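Chemotaxis protein CheX (Desulfovibrio desulfuricans subsp. desulfuricans str. G20, PDB 3HM4) probably dephosphorylates the phosphorylated response regulator CheY in bacterial chemotaxis, as expected of a CheX-family phosphatase. Local coordinates at residues K11-A16 and G101-A106; T23-Q28 and I70-A75; S47-I52 and S120-D125; T53-G58 and M112-A117; I60-T65 and F149-C154. All blocks are in the same frame, centred on the assembly; numbering follows the deposited sequence. Where two conformers were deposited one is given.

Contact 1 of 5, residues K11-A16 and G101-A106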
# COMPACT_ATOMS: atom_id res chain seq x y z
N LYS A 11 -16.93 1.54 12.63
CA LYS A 11 -17.11 0.33 13.46
C LYS A 11 -16.66 -1.00 12.84
O LYS A 11 -15.93 -1.74 13.48
CB LYS A 11 -18.56 0.21 14.00
CG LYS A 11 -18.76 -0.96 14.99
N PRO A 12 -17.06 -1.30 11.59
CA PRO A 12 -16.62 -2.58 11.03
C PRO A 12 -15.09 -2.73 10.93
O PRO A 12 -14.55 -3.83 11.13
CB PRO A 12 -17.32 -2.65 9.66
CG PRO A 12 -17.78 -1.32 9.40
CD PRO A 12 -18.08 -0.69 10.72
N PHE A 13 -14.40 -1.60 10.66
CA PHE A 13 -12.95 -1.63 10.59
C PHE A 13 -12.33 -1.78 11.98
O PHE A 13 -11.38 -2.55 12.16
CB PHE A 13 -12.42 -0.34 9.94
CG PHE A 13 -12.92 -0.12 8.54
CD1 PHE A 13 -12.28 -0.70 7.47
CD2 PHE A 13 -14.05 0.66 8.30
CE1 PHE A 13 -12.73 -0.50 6.18
CE2 PHE A 13 -14.50 0.86 7.02
CZ PHE A 13 -13.85 0.27 5.96
N VAL A 14 -12.90 -1.07 12.96
CA VAL A 14 -12.40 -1.10 14.33
C VAL A 14 -12.62 -2.50 14.95
O VAL A 14 -11.69 -3.09 15.52
CB VAL A 14 -13.04 -0.01 15.21
CG1 VAL A 14 -12.59 -0.11 16.68
CG2 VAL A 14 -12.69 1.39 14.65
N THR A 15 -13.84 -3.03 14.83
CA THR A 15 -14.13 -4.36 15.36
C THR A 15 -13.26 -5.44 14.73
O THR A 15 -12.74 -6.29 15.43
CB THR A 15 -15.62 -4.70 15.19
OG1 THR A 15 -16.40 -3.77 15.94
CG2 THR A 15 -15.95 -6.13 15.64
N ALA A 16 -13.10 -5.39 13.41
CA ALA A 16 -12.24 -6.37 12.75
C ALA A 16 -10.79 -6.30 13.29
O ALA A 16 -10.15 -7.31 13.53
CB ALA A 16 -12.25 -6.18 11.23
N GLY A 101 -10.55 -9.19 5.36
CA GLY A 101 -11.64 -10.18 5.23
C GLY A 101 -12.77 -9.93 6.21
O GLY A 101 -13.96 -9.92 5.84
N GLN A 102 -12.41 -9.66 7.46
CA GLN A 102 -13.42 -9.43 8.51
C GLN A 102 -14.16 -8.12 8.37
O GLN A 102 -15.36 -8.07 8.56
CB GLN A 102 -12.80 -9.61 9.89
CG GLN A 102 -12.37 -11.05 10.09
CD GLN A 102 -11.82 -11.36 11.45
OE1 GLN A 102 -12.17 -10.73 12.43
NE2 GLN A 102 -10.95 -12.36 11.51
N ALA A 103 -13.46 -7.05 8.01
CA ALA A 103 -14.09 -5.74 7.84
C ALA A 103 -15.05 -5.81 6.65
O ALA A 103 -16.18 -5.30 6.73
CB ALA A 103 -13.03 -4.65 7.63
N ARG A 104 -14.60 -6.45 5.56
CA ARG A 104 -15.47 -6.57 4.38
C ARG A 104 -16.67 -7.49 4.63
O ARG A 104 -17.76 -7.20 4.15
CB ARG A 104 -14.67 -6.97 3.15
CG ARG A 104 -13.72 -5.88 2.72
CD ARG A 104 -12.92 -6.19 1.48
NE ARG A 104 -12.03 -7.33 1.67
CZ ARG A 104 -12.22 -8.58 1.27
NH1 ARG A 104 -13.26 -8.90 0.52
NH2 ARG A 104 -11.31 -9.50 1.55
N ALA A 105 -16.49 -8.55 5.44
CA ALA A 105 -17.63 -9.40 5.80
C ALA A 105 -18.66 -8.56 6.58
O ALA A 105 -19.86 -8.63 6.30
CB ALA A 105 -17.20 -10.61 6.61
N ALA A 106 -18.19 -7.73 7.52
CA ALA A 106 -19.08 -6.83 8.30
C ALA A 106 -19.80 -5.80 7.42
O ALA A 106 -20.99 -5.53 7.58
CB ALA A 106 -18.34 -6.14 9.44

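Contact 2 of 5, residues T23-Q28 and I70-A75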
# COMPACT_ATOMS: atom_id res chain seq x y z
N THR A 23 -7.12 -12.04 18.83
CA THR A 23 -7.00 -13.47 18.53
C THR A 23 -5.62 -13.92 18.16
O THR A 23 -5.10 -14.88 18.75
CB THR A 23 -7.91 -13.87 17.37
OG1 THR A 23 -9.25 -13.58 17.73
CG2 THR A 23 -7.76 -15.35 17.03
N MSE A 24 -4.99 -13.22 17.21
CA MSE A 24 -3.68 -13.62 16.73
C MSE A 24 -2.50 -13.32 17.64
O MSE A 24 -1.54 -14.09 17.64
CB MSE A 24 -3.43 -12.98 15.34
CG MSE A 24 -4.44 -13.42 14.29
SE MSE A 24 -4.64 -15.30 14.01
CE MSE A 24 -2.89 -15.82 13.36
N ALA A 25 -2.57 -12.20 18.36
CA ALA A 25 -1.46 -11.71 19.17
C ALA A 25 -1.71 -11.64 20.66
O ALA A 25 -0.73 -11.53 21.40
CB ALA A 25 -0.99 -10.33 18.64
N GLY A 26 -2.96 -11.65 21.13
CA GLY A 26 -3.22 -11.61 22.57
C GLY A 26 -2.73 -10.34 23.27
O GLY A 26 -2.59 -10.31 24.49
N ILE A 27 -2.55 -9.26 22.51
CA ILE A 27 -2.01 -8.00 23.00
C ILE A 27 -3.06 -7.07 23.60
O ILE A 27 -2.71 -5.94 23.93
CB ILE A 27 -1.14 -7.31 21.91
CG1 ILE A 27 -1.98 -6.84 20.71
CG2 ILE A 27 0.09 -8.22 21.49
CD1 ILE A 27 -1.06 -6.06 19.73
N GLN A 28 -4.33 -7.50 23.73
CA GLN A 28 -5.39 -6.75 24.35
C GLN A 28 -5.52 -5.35 23.71
O GLN A 28 -5.41 -4.34 24.40
CB GLN A 28 -5.23 -6.69 25.87
CG GLN A 28 -5.45 -8.12 26.46
CD GLN A 28 -5.25 -8.20 27.96
OE1 GLN A 28 -4.14 -8.12 28.44
NE2 GLN A 28 -6.33 -8.40 28.68
N ILE A 70 6.94 -5.74 16.85
CA ILE A 70 7.75 -6.86 17.39
C ILE A 70 6.90 -7.80 18.26
O ILE A 70 6.96 -9.03 18.11
CB ILE A 70 8.97 -6.35 18.16
CG1 ILE A 70 9.98 -5.71 17.17
CG2 ILE A 70 9.66 -7.50 18.92
CD1 ILE A 70 11.15 -4.98 17.80
N ALA A 71 6.06 -7.22 19.11
CA ALA A 71 5.19 -8.04 19.99
C ALA A 71 4.20 -8.91 19.19
O ALA A 71 3.93 -10.07 19.55
CB ALA A 71 4.45 -7.17 21.01
N VAL A 72 3.67 -8.35 18.10
CA VAL A 72 2.75 -9.09 17.23
C VAL A 72 3.48 -10.27 16.58
O VAL A 72 2.97 -11.40 16.61
CB VAL A 72 2.10 -8.19 16.17
CG1 VAL A 72 1.38 -8.98 15.11
CG2 VAL A 72 1.22 -7.16 16.85
N VAL A 73 4.66 -10.02 16.05
CA VAL A 73 5.46 -11.06 15.39
C VAL A 73 5.82 -12.17 16.42
O VAL A 73 5.70 -13.36 16.10
CB VAL A 73 6.73 -10.48 14.70
CG1 VAL A 73 7.68 -11.61 14.26
CG2 VAL A 73 6.33 -9.57 13.53
N LYS A 74 6.21 -11.77 17.63
CA LYS A 74 6.55 -12.75 18.68
C LYS A 74 5.32 -13.55 19.12
O LYS A 74 5.40 -14.78 19.38
CB LYS A 74 7.23 -12.07 19.87
CG LYS A 74 8.62 -11.61 19.57
CD LYS A 74 9.31 -11.03 20.78
CE LYS A 74 10.74 -10.67 20.45
NZ LYS A 74 11.51 -10.30 21.66
N ALA A 75 4.18 -12.89 19.28
CA ALA A 75 2.95 -13.57 19.68
C ALA A 75 2.49 -14.60 18.64
O ALA A 75 2.12 -15.73 19.01
CB ALA A 75 1.84 -12.60 19.98

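Contact 3 of 5, residues S47-I52 and S120-D125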
# COMPACT_ATOMS: atom_id res chain seq x y z
N SER A 47 4.33 -0.80 8.67
CA SER A 47 2.98 -0.55 8.23
C SER A 47 2.55 -1.66 7.29
O SER A 47 3.37 -2.36 6.70
CB SER A 47 2.84 0.78 7.51
OG SER A 47 3.16 1.89 8.35
N ALA A 48 1.24 -1.75 7.12
CA ALA A 48 0.66 -2.61 6.08
C ALA A 48 -0.50 -1.88 5.47
O ALA A 48 -1.14 -1.06 6.14
CB ALA A 48 0.26 -3.96 6.60
N VAL A 49 -0.80 -2.19 4.22
CA VAL A 49 -1.86 -1.52 3.51
C VAL A 49 -2.50 -2.48 2.54
O VAL A 49 -1.80 -3.30 1.94
CB VAL A 49 -1.36 -0.22 2.82
CG1 VAL A 49 -0.26 -0.48 1.79
CG2 VAL A 49 -2.52 0.57 2.21
N VAL A 50 -3.81 -2.33 2.36
CA VAL A 50 -4.57 -3.21 1.47
C VAL A 50 -5.72 -2.45 0.85
O VAL A 50 -6.50 -1.83 1.55
CB VAL A 50 -5.05 -4.52 2.19
CG1 VAL A 50 -6.02 -4.27 3.40
CG2 VAL A 50 -5.65 -5.50 1.17
N GLY A 51 -5.80 -2.53 -0.48
CA GLY A 51 -6.86 -1.83 -1.18
C GLY A 51 -8.18 -2.60 -1.16
O GLY A 51 -8.20 -3.84 -1.08
N ILE A 52 -9.27 -1.85 -1.24
CA ILE A 52 -10.62 -2.41 -1.34
C ILE A 52 -11.34 -1.72 -2.48
O ILE A 52 -11.14 -0.53 -2.76
CB ILE A 52 -11.38 -2.35 0.02
CG1 ILE A 52 -11.65 -0.92 0.48
CG2 ILE A 52 -10.59 -3.15 1.08
CD1 ILE A 52 -12.49 -0.88 1.77
N SER A 120 0.33 -5.19 1.20
CA SER A 120 1.77 -4.95 1.19
C SER A 120 2.19 -4.54 2.59
O SER A 120 1.42 -3.90 3.33
CB SER A 120 2.21 -3.87 0.19
OG SER A 120 2.03 -4.31 -1.15
N VAL A 121 3.42 -4.91 2.96
CA VAL A 121 4.02 -4.62 4.25
C VAL A 121 5.23 -3.73 4.02
O VAL A 121 6.08 -4.01 3.16
CB VAL A 121 4.39 -5.89 5.04
CG1 VAL A 121 5.12 -5.47 6.33
CG2 VAL A 121 3.17 -6.72 5.34
N ILE A 122 5.27 -2.62 4.77
CA ILE A 122 6.31 -1.62 4.69
C ILE A 122 7.14 -1.63 5.96
O ILE A 122 6.61 -1.67 7.07
CB ILE A 122 5.70 -0.22 4.48
CG1 ILE A 122 4.93 -0.16 3.13
CG2 ILE A 122 6.78 0.89 4.48
CD1 ILE A 122 3.56 -0.49 3.20
N MSE A 123 8.47 -1.62 5.81
CA MSE A 123 9.34 -1.54 6.96
C MSE A 123 10.39 -0.45 6.82
O MSE A 123 10.82 -0.12 5.73
CB MSE A 123 10.03 -2.88 7.17
CG MSE A 123 9.10 -4.08 7.32
SE MSE A 123 9.98 -5.75 7.52
CE MSE A 123 8.88 -6.83 6.40
N GLY A 124 10.79 0.07 7.97
CA GLY A 124 11.86 1.07 8.08
C GLY A 124 11.45 2.07 9.13
O GLY A 124 10.35 2.57 9.11
N ASP A 125 12.33 2.33 10.10
CA ASP A 125 11.96 3.19 11.21
C ASP A 125 11.59 4.59 10.72
O ASP A 125 12.31 5.19 9.90
CB ASP A 125 13.11 3.34 12.21
CG ASP A 125 13.35 2.10 13.04
OD1 ASP A 125 12.68 1.07 12.87
OD2 ASP A 125 14.26 2.18 13.90

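Contact 4 of 5, residues T53-G58 and M112-A117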
# COMPACT_ATOMS: atom_id res chain seq x y z
N THR A 53 -12.25 -2.47 -3.10
CA THR A 53 -13.04 -1.96 -4.24
C THR A 53 -14.52 -2.34 -4.06
O THR A 53 -14.84 -3.38 -3.51
CB THR A 53 -12.51 -2.48 -5.55
OG1 THR A 53 -12.68 -3.90 -5.61
CG2 THR A 53 -11.01 -2.12 -5.77
N GLY A 54 -15.40 -1.50 -4.57
CA GLY A 54 -16.86 -1.74 -4.46
C GLY A 54 -17.61 -0.54 -4.93
O GLY A 54 -17.15 0.08 -5.84
N HIS A 55 -18.72 -0.16 -4.26
CA HIS A 55 -19.48 1.04 -4.67
C HIS A 55 -18.64 2.31 -4.64
O HIS A 55 -18.84 3.24 -5.44
CB HIS A 55 -20.83 1.20 -3.93
CG HIS A 55 -20.69 1.68 -2.51
ND1 HIS A 55 -20.33 0.86 -1.47
CD2 HIS A 55 -20.90 2.91 -1.96
CE1 HIS A 55 -20.29 1.55 -0.35
NE2 HIS A 55 -20.63 2.80 -0.61
N LYS A 56 -17.70 2.32 -3.69
CA LYS A 56 -16.62 3.23 -3.55
C LYS A 56 -15.32 2.36 -3.45
O LYS A 56 -15.36 1.19 -3.13
CB LYS A 56 -16.82 4.04 -2.29
CG LYS A 56 -17.92 5.04 -2.39
CD LYS A 56 -18.17 5.75 -1.09
CE LYS A 56 -19.29 6.77 -1.14
NZ LYS A 56 -19.53 7.32 0.22
N ASN A 57 -14.20 2.95 -3.75
CA ASN A 57 -12.89 2.31 -3.70
C ASN A 57 -12.10 2.99 -2.61
O ASN A 57 -12.30 4.14 -2.29
CB ASN A 57 -12.21 2.50 -5.04
CG ASN A 57 -12.98 1.87 -6.16
OD1 ASN A 57 -13.44 0.76 -6.07
ND2 ASN A 57 -13.15 2.65 -7.25
N GLY A 58 -11.19 2.26 -2.04
CA GLY A 58 -10.44 2.79 -0.91
C GLY A 58 -9.36 1.87 -0.45
O GLY A 58 -8.83 1.10 -1.24
N MSE A 112 -23.12 -3.64 1.80
CA MSE A 112 -22.04 -3.08 0.97
C MSE A 112 -20.96 -4.12 0.72
O MSE A 112 -20.18 -4.41 1.63
CB MSE A 112 -21.46 -1.84 1.64
CG MSE A 112 -22.46 -0.72 1.79
SE MSE A 112 -21.82 0.77 2.78
CE MSE A 112 -22.03 0.04 4.50
N THR A 113 -20.92 -4.65 -0.49
CA THR A 113 -19.96 -5.64 -0.89
C THR A 113 -18.68 -4.98 -1.41
O THR A 113 -18.72 -4.19 -2.35
CB THR A 113 -20.51 -6.58 -1.99
OG1 THR A 113 -21.65 -7.28 -1.45
CG2 THR A 113 -19.48 -7.58 -2.45
N PHE A 114 -17.55 -5.38 -0.82
CA PHE A 114 -16.24 -4.94 -1.24
C PHE A 114 -15.33 -6.13 -1.51
O PHE A 114 -15.37 -7.12 -0.77
CB PHE A 114 -15.56 -4.12 -0.15
CG PHE A 114 -16.17 -2.79 0.09
CD1 PHE A 114 -17.19 -2.62 1.03
CD2 PHE A 114 -15.71 -1.66 -0.58
CE1 PHE A 114 -17.75 -1.37 1.26
CE2 PHE A 114 -16.28 -0.41 -0.34
CZ PHE A 114 -17.30 -0.28 0.59
N GLN A 115 -14.51 -6.02 -2.55
CA GLN A 115 -13.44 -6.97 -2.82
C GLN A 115 -12.17 -6.43 -2.17
O GLN A 115 -12.02 -5.21 -1.99
CB GLN A 115 -13.19 -7.19 -4.31
CG GLN A 115 -14.44 -7.71 -5.04
CD GLN A 115 -15.00 -9.00 -4.46
OE1 GLN A 115 -14.24 -9.90 -4.05
NE2 GLN A 115 -16.34 -9.10 -4.42
N GLY A 116 -11.25 -7.33 -1.88
CA GLY A 116 -9.99 -6.98 -1.26
C GLY A 116 -8.80 -7.39 -2.11
O GLY A 116 -8.76 -8.50 -2.66
N ALA A 117 -7.85 -6.48 -2.26
CA ALA A 117 -6.63 -6.70 -2.96
C ALA A 117 -5.63 -7.44 -2.07
O ALA A 117 -5.93 -7.81 -0.94
CB ALA A 117 -6.08 -5.33 -3.44
O HOH W 1 -20.05 -1.74 -2.23

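Contact 5 of 5, residues I60-T65 and F149-C154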
# COMPACT_ATOMS: atom_id res chain seq x y z
N ILE A 60 -7.36 0.19 3.44
CA ILE A 60 -7.19 0.03 4.88
C ILE A 60 -5.69 -0.06 5.14
O ILE A 60 -4.98 -0.83 4.46
CB ILE A 60 -7.86 -1.26 5.43
CG1 ILE A 60 -9.31 -1.37 4.97
CG2 ILE A 60 -7.72 -1.35 6.98
CD1 ILE A 60 -9.92 -2.76 5.21
N SER A 61 -5.17 0.73 6.09
CA SER A 61 -3.78 0.59 6.50
C SER A 61 -3.67 0.46 8.01
O SER A 61 -4.56 0.84 8.76
CB SER A 61 -2.90 1.74 6.01
OG SER A 61 -3.31 2.95 6.59
N VAL A 62 -2.54 -0.07 8.43
CA VAL A 62 -2.20 -0.13 9.84
C VAL A 62 -0.73 0.28 9.97
O VAL A 62 0.11 -0.19 9.23
CB VAL A 62 -2.52 -1.53 10.42
CG1 VAL A 62 -1.74 -2.63 9.70
CG2 VAL A 62 -2.33 -1.54 11.93
N THR A 63 -0.45 1.21 10.88
CA THR A 63 0.89 1.70 11.14
C THR A 63 1.21 1.38 12.60
O THR A 63 0.51 1.86 13.51
CB THR A 63 1.08 3.18 10.80
OG1 THR A 63 0.95 3.34 9.39
CG2 THR A 63 2.44 3.70 11.24
N PHE A 64 2.23 0.56 12.78
CA PHE A 64 2.66 0.10 14.10
C PHE A 64 3.91 0.83 14.57
O PHE A 64 4.83 1.09 13.78
CB PHE A 64 3.05 -1.39 14.04
CG PHE A 64 1.92 -2.35 13.75
CD1 PHE A 64 1.19 -2.91 14.79
CD2 PHE A 64 1.59 -2.67 12.46
CE1 PHE A 64 0.18 -3.82 14.54
CE2 PHE A 64 0.60 -3.58 12.19
CZ PHE A 64 -0.13 -4.14 13.23
N THR A 65 3.96 1.10 15.87
CA THR A 65 5.21 1.41 16.54
C THR A 65 6.10 0.14 16.49
O THR A 65 5.61 -1.00 16.47
CB THR A 65 5.00 1.86 17.99
OG1 THR A 65 4.44 0.79 18.78
CG2 THR A 65 4.14 3.13 18.09
N PHE A 149 -0.57 1.26 17.88
CA PHE A 149 -0.69 1.25 16.42
C PHE A 149 -1.92 2.07 16.09
O PHE A 149 -2.76 2.33 16.95
CB PHE A 149 -0.74 -0.19 15.84
CG PHE A 149 -1.99 -0.98 16.17
CD1 PHE A 149 -3.11 -0.89 15.35
CD2 PHE A 149 -2.09 -1.75 17.33
CE1 PHE A 149 -4.26 -1.62 15.63
CE2 PHE A 149 -3.22 -2.44 17.61
CZ PHE A 149 -4.34 -2.36 16.77
N THR A 150 -2.06 2.40 14.82
CA THR A 150 -3.22 3.12 14.32
C THR A 150 -3.72 2.46 13.04
O THR A 150 -2.91 2.13 12.19
CB THR A 150 -2.87 4.61 14.01
OG1 THR A 150 -2.51 5.28 15.24
CG2 THR A 150 -4.02 5.38 13.38
N VAL A 151 -5.04 2.30 12.91
CA VAL A 151 -5.70 1.83 11.70
C VAL A 151 -6.23 3.04 10.98
O VAL A 151 -6.78 3.96 11.62
CB VAL A 151 -6.90 0.91 11.98
CG1 VAL A 151 -7.80 0.70 10.72
CG2 VAL A 151 -6.41 -0.41 12.53
N GLU A 152 -6.07 3.09 9.65
CA GLU A 152 -6.62 4.17 8.84
C GLU A 152 -7.40 3.58 7.69
O GLU A 152 -7.08 2.48 7.20
CB GLU A 152 -5.51 5.07 8.31
CG GLU A 152 -4.65 5.66 9.43
CD GLU A 152 -3.55 6.56 9.00
OE1 GLU A 152 -3.13 6.45 7.85
OE2 GLU A 152 -3.02 7.30 9.87
N PHE A 153 -8.43 4.29 7.27
CA PHE A 153 -9.15 3.86 6.09
C PHE A 153 -9.68 5.05 5.34
O PHE A 153 -9.81 6.16 5.88
CB PHE A 153 -10.25 2.83 6.39
CG PHE A 153 -11.44 3.38 7.11
CD1 PHE A 153 -11.50 3.38 8.51
CD2 PHE A 153 -12.52 3.91 6.41
CE1 PHE A 153 -12.60 3.91 9.17
CE2 PHE A 153 -13.61 4.43 7.08
CZ PHE A 153 -13.65 4.44 8.44
N CYS A 154 -9.99 4.82 4.07
CA CYS A 154 -10.65 5.84 3.26
C CYS A 154 -11.53 5.15 2.23
O CYS A 154 -11.30 3.98 1.89
CB CYS A 154 -9.69 6.77 2.56
SG CYS A 154 -8.53 6.00 1.43
O HOH W 2 -1.55 3.79 8.36

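Contact 1 of 5, residues K11-A16 and G101-A106
Ala16 and Ala103 lie at the heart of this contact, with their CB atoms 4.0 Å apart. Ala16 CB also presses on the backbone of the other helix, 3.5 Å from Ala103 N. Gln102 borders the same methyl: its CB is 3.7 Å from Ala16 CB. Its CG lies beside the backbone N (chi1 -65°), and the extended chain runs on from there to Asn19 and Val20. One turn earlier in helix 10-25, and one later in helix 84-109, Pro12 CB meets Ala106 CB at 3.6 Å. Pro12 O, which accepts the helical bond from Ala16 N, lies 3.8 Å from Ala103 CA. The motif is a pair of roughly antiparallel helices, 10-25 and 84-109, packed on one face of the antiparallel sheet. With small alanines at the crossing, the axes of the two segments approach to 8.2 Å at an angle of 142°. Phe13 starts out away from the partner helix. Its CG is anti to the carbonyl carbon (chi1 -60°), and the ring brings CD1 back obliquely to 4.0 Å from Ala103 CB. The Phe13 ring also stacks with that of Phe153 in the sheet, and Leu107 touches both Pro12 and Phe13.

Contact 2 of 5, residues T23-Q28 and I70-A75
Ala25 and Ala75 meet at a flat group, the Ala25 carbonyl, whose O lies 3.1 Å from Ala75 CB, a close carbonyl-to-methyl approach. The ring of Phe64 lies by Val72, and His146, in a loop, touches both Ile27 and Ala71. The motif is the end of one helix packed against the side of another. Helix 10-25 stops here, and Gly26 is the first residue to leave helical geometry, with a positive phi of 62°. Ala25, in the last turn of the helix, and Ile27, after the turn, both point CB at helix 66-77. Ala25 CB lies between two residues of that helix. It is 3.9 Å from Ala75 CB and 4.2 Å from Val72 CA. The Val72 methyl CG2 is a little farther, 4.3 Å from Ala25 CB. The side-chain contacts are apolar, and the burial is partial, with Ala75 itself exposed. The selenomethionine Met24 reaches Met76 of helix 66-77 and Met98 of helix 84-109, so three helices come together at this end of the fold. Ile27 is also anchored by its backbone, which is hydrogen-bonded to Asn145. Its side chain has CG1 between the backbone N and the carbonyl carbon (chi1 67°). Beyond CG1 the chain is extended (chi2 175°). Its end crosses the Val72 side chain obliquely, and Ile27 CD1 touches Val72 CG2 at 3.8 Å.

Contact 3 of 5, residues S47-I52 and S120-D125
Ser47 and Ile122 form a hydrogen-bonded antiparallel pair. Ser47 N donates to Ile122 O at 2.9 Å, and Ile122 N returns a nearly straight bond to Ser47 O (2.7 Å, 174°). Val49 and Ser120 repeat the pattern, with Val49 N to Ser120 O and Ser120 N to Val49 O both at 2.9 Å. Between them Ala48 and Val121 make the non-hydrogen-bonded pair. There Ala48 CA comes to 3.1 Å from Ser120 O, a CA-H...O contact that gives this carbonyl a second, weaker partner. The side-chain hydroxyls find partners outside the two segments. Ser47 OG is bonded to His127 NE2 and to Thr63 OG1. Ser120 OG binds an unidentified small molecule, probably from the crystallisation liquor. On the face shared by Ser47, Val49, Ser120 and Ile122, the apolar touch is Val49 CG1 to Ile122 CD1, at 4.1 Å. Ala48 faces the other way, onto Val92 and Thr96 of helix 84-109. Strand 115-123 is the outermost strand of the sheet within this chain, yet residues 120-123 also pair antiparallel with a strand of the second subunit. Pairing on both flanks implies one sheet running through the dimer, with no open edge at residues 120-123.

Contact 4 of 5, residues T53-G58 and M112-A117
Phe114 leans against the turn at Thr53 to Lys56 with most of its side chain. CB starts 3.5 Å from Thr53 O. Anti to the carbonyl carbon (chi1 -70°), CG too lies beside that oxygen. On the ring, CD2 stays by the same oxygen. CE2 comes next and meets Lys56 O at 3.3 Å, with the oxygen at the ring edge, near its plane. At the tip, CZ touches His55 CE1 at 3.6 Å, and CE1 of Phe114 nears the same atom. The two rings are oblique, with planes at 56°. Water 1 sits over the centre of one face of the Phe114 ring, 4.1 Å above the plane. It accepts from His55 N, donates to Thr113 O and lies in the plane of the imidazole, hydrogen-bonded to ND1. The turn closes the β-hairpin of strands 47-53 and 58-64. Strand 115-123 runs alongside it, and Thr53 and Gln115 are a hydrogen-bonded antiparallel pair. Thr53 N donates to Gln115 O at 3.0 Å, and Gln115 N to Thr53 O at 2.8 Å. His55 CE1 also meets the selenium of Met112, SE, at 3.6 Å, in an oblique approach to the ring. Leu107 of helix 84-109 touches both Met112 and Phe114. Within the chain, Thr53 OG1 lies 3.6 Å from Gln115 CB; it is also hydrogen-bonded to Thr53 OG1 of the second subunit.

Contact 5 of 5, residues I60-T65 and F149-C154
Ile60 opens the pairing opposite Phe153, a non-hydrogen-bonded antiparallel pair, and its CG2 packs on Val151 CG1 in the conformer given. Ser61 follows as a hydrogen-bonded partner of Glu152: Ser61 N donates to Glu152 O at 2.8 Å, and Glu152 N to Ser61 O at 2.9 Å. Ser61 OG holds water 2 at 2.6 Å and is also bonded to His131. The same water lies 2.7 Å from Thr63 OG1, which Ser47 also holds, and donates a weak bond to Glu152 OE1. Glu152 OE2 makes a salt bridge with Lys37 and binds a glycerol, probably from the crystallisation liquor. Val62 turns to the other face. In the conformer given, one of two, its CG2 lies 3.6 Å from Phe149 CD1. Thr63 pairs with Thr150 through two backbone bonds, both 2.9 Å: Thr63 N to Thr150 O and Thr150 N to Thr63 O. Phe64 lies side by side with Phe149, pointing the same way. Its CD1 touches Phe149 CB at 3.5 Å, and the ring planes are 37° apart. Phe149 CG sits between the backbone N and the carbonyl carbon (chi1 68°), and the ring it carries lies by Val62 CG2 as well as Phe64. Thr65 is the N-cap of helix 66-77, with a weak bond from Cys68 N to its OG1, which is also hydrogen-bonded to Glu148 O. These strands, 58-64 and 149-155, are the central pair of the six-stranded sheet, flanked by strands 47-53 and 138-143. Helix 10-25 packs on the Ile60, Val62 and Phe149 face, and strand 127-131 on the Ser61 and Thr63 face.

Contacts 3, 4 and 5 all reach one antiparallel sheet. Contact 5 joins its central strands, its centre about 9 Å from that of contact 3. Contacts 3 and 4 share strand 115-123, and contact 4 is nested inside the loop closed by contact 3. Contacts 1 and 2 share helix 10-25, their centres about 19 Å apart. Phe13 of contact 1 touches contact 5, and Arg104 touches contacts 3 and 4. Val72 of contact 2 reaches Phe64 of contact 5. The segments of most pairs alternate along the chain, which interlocks helices and sheet. Contacts 3 and 4 lie at the dimer interface, and contact 5 reaches it at Cys154. The helices thus pack on one face of a sheet that continues into the second subunit.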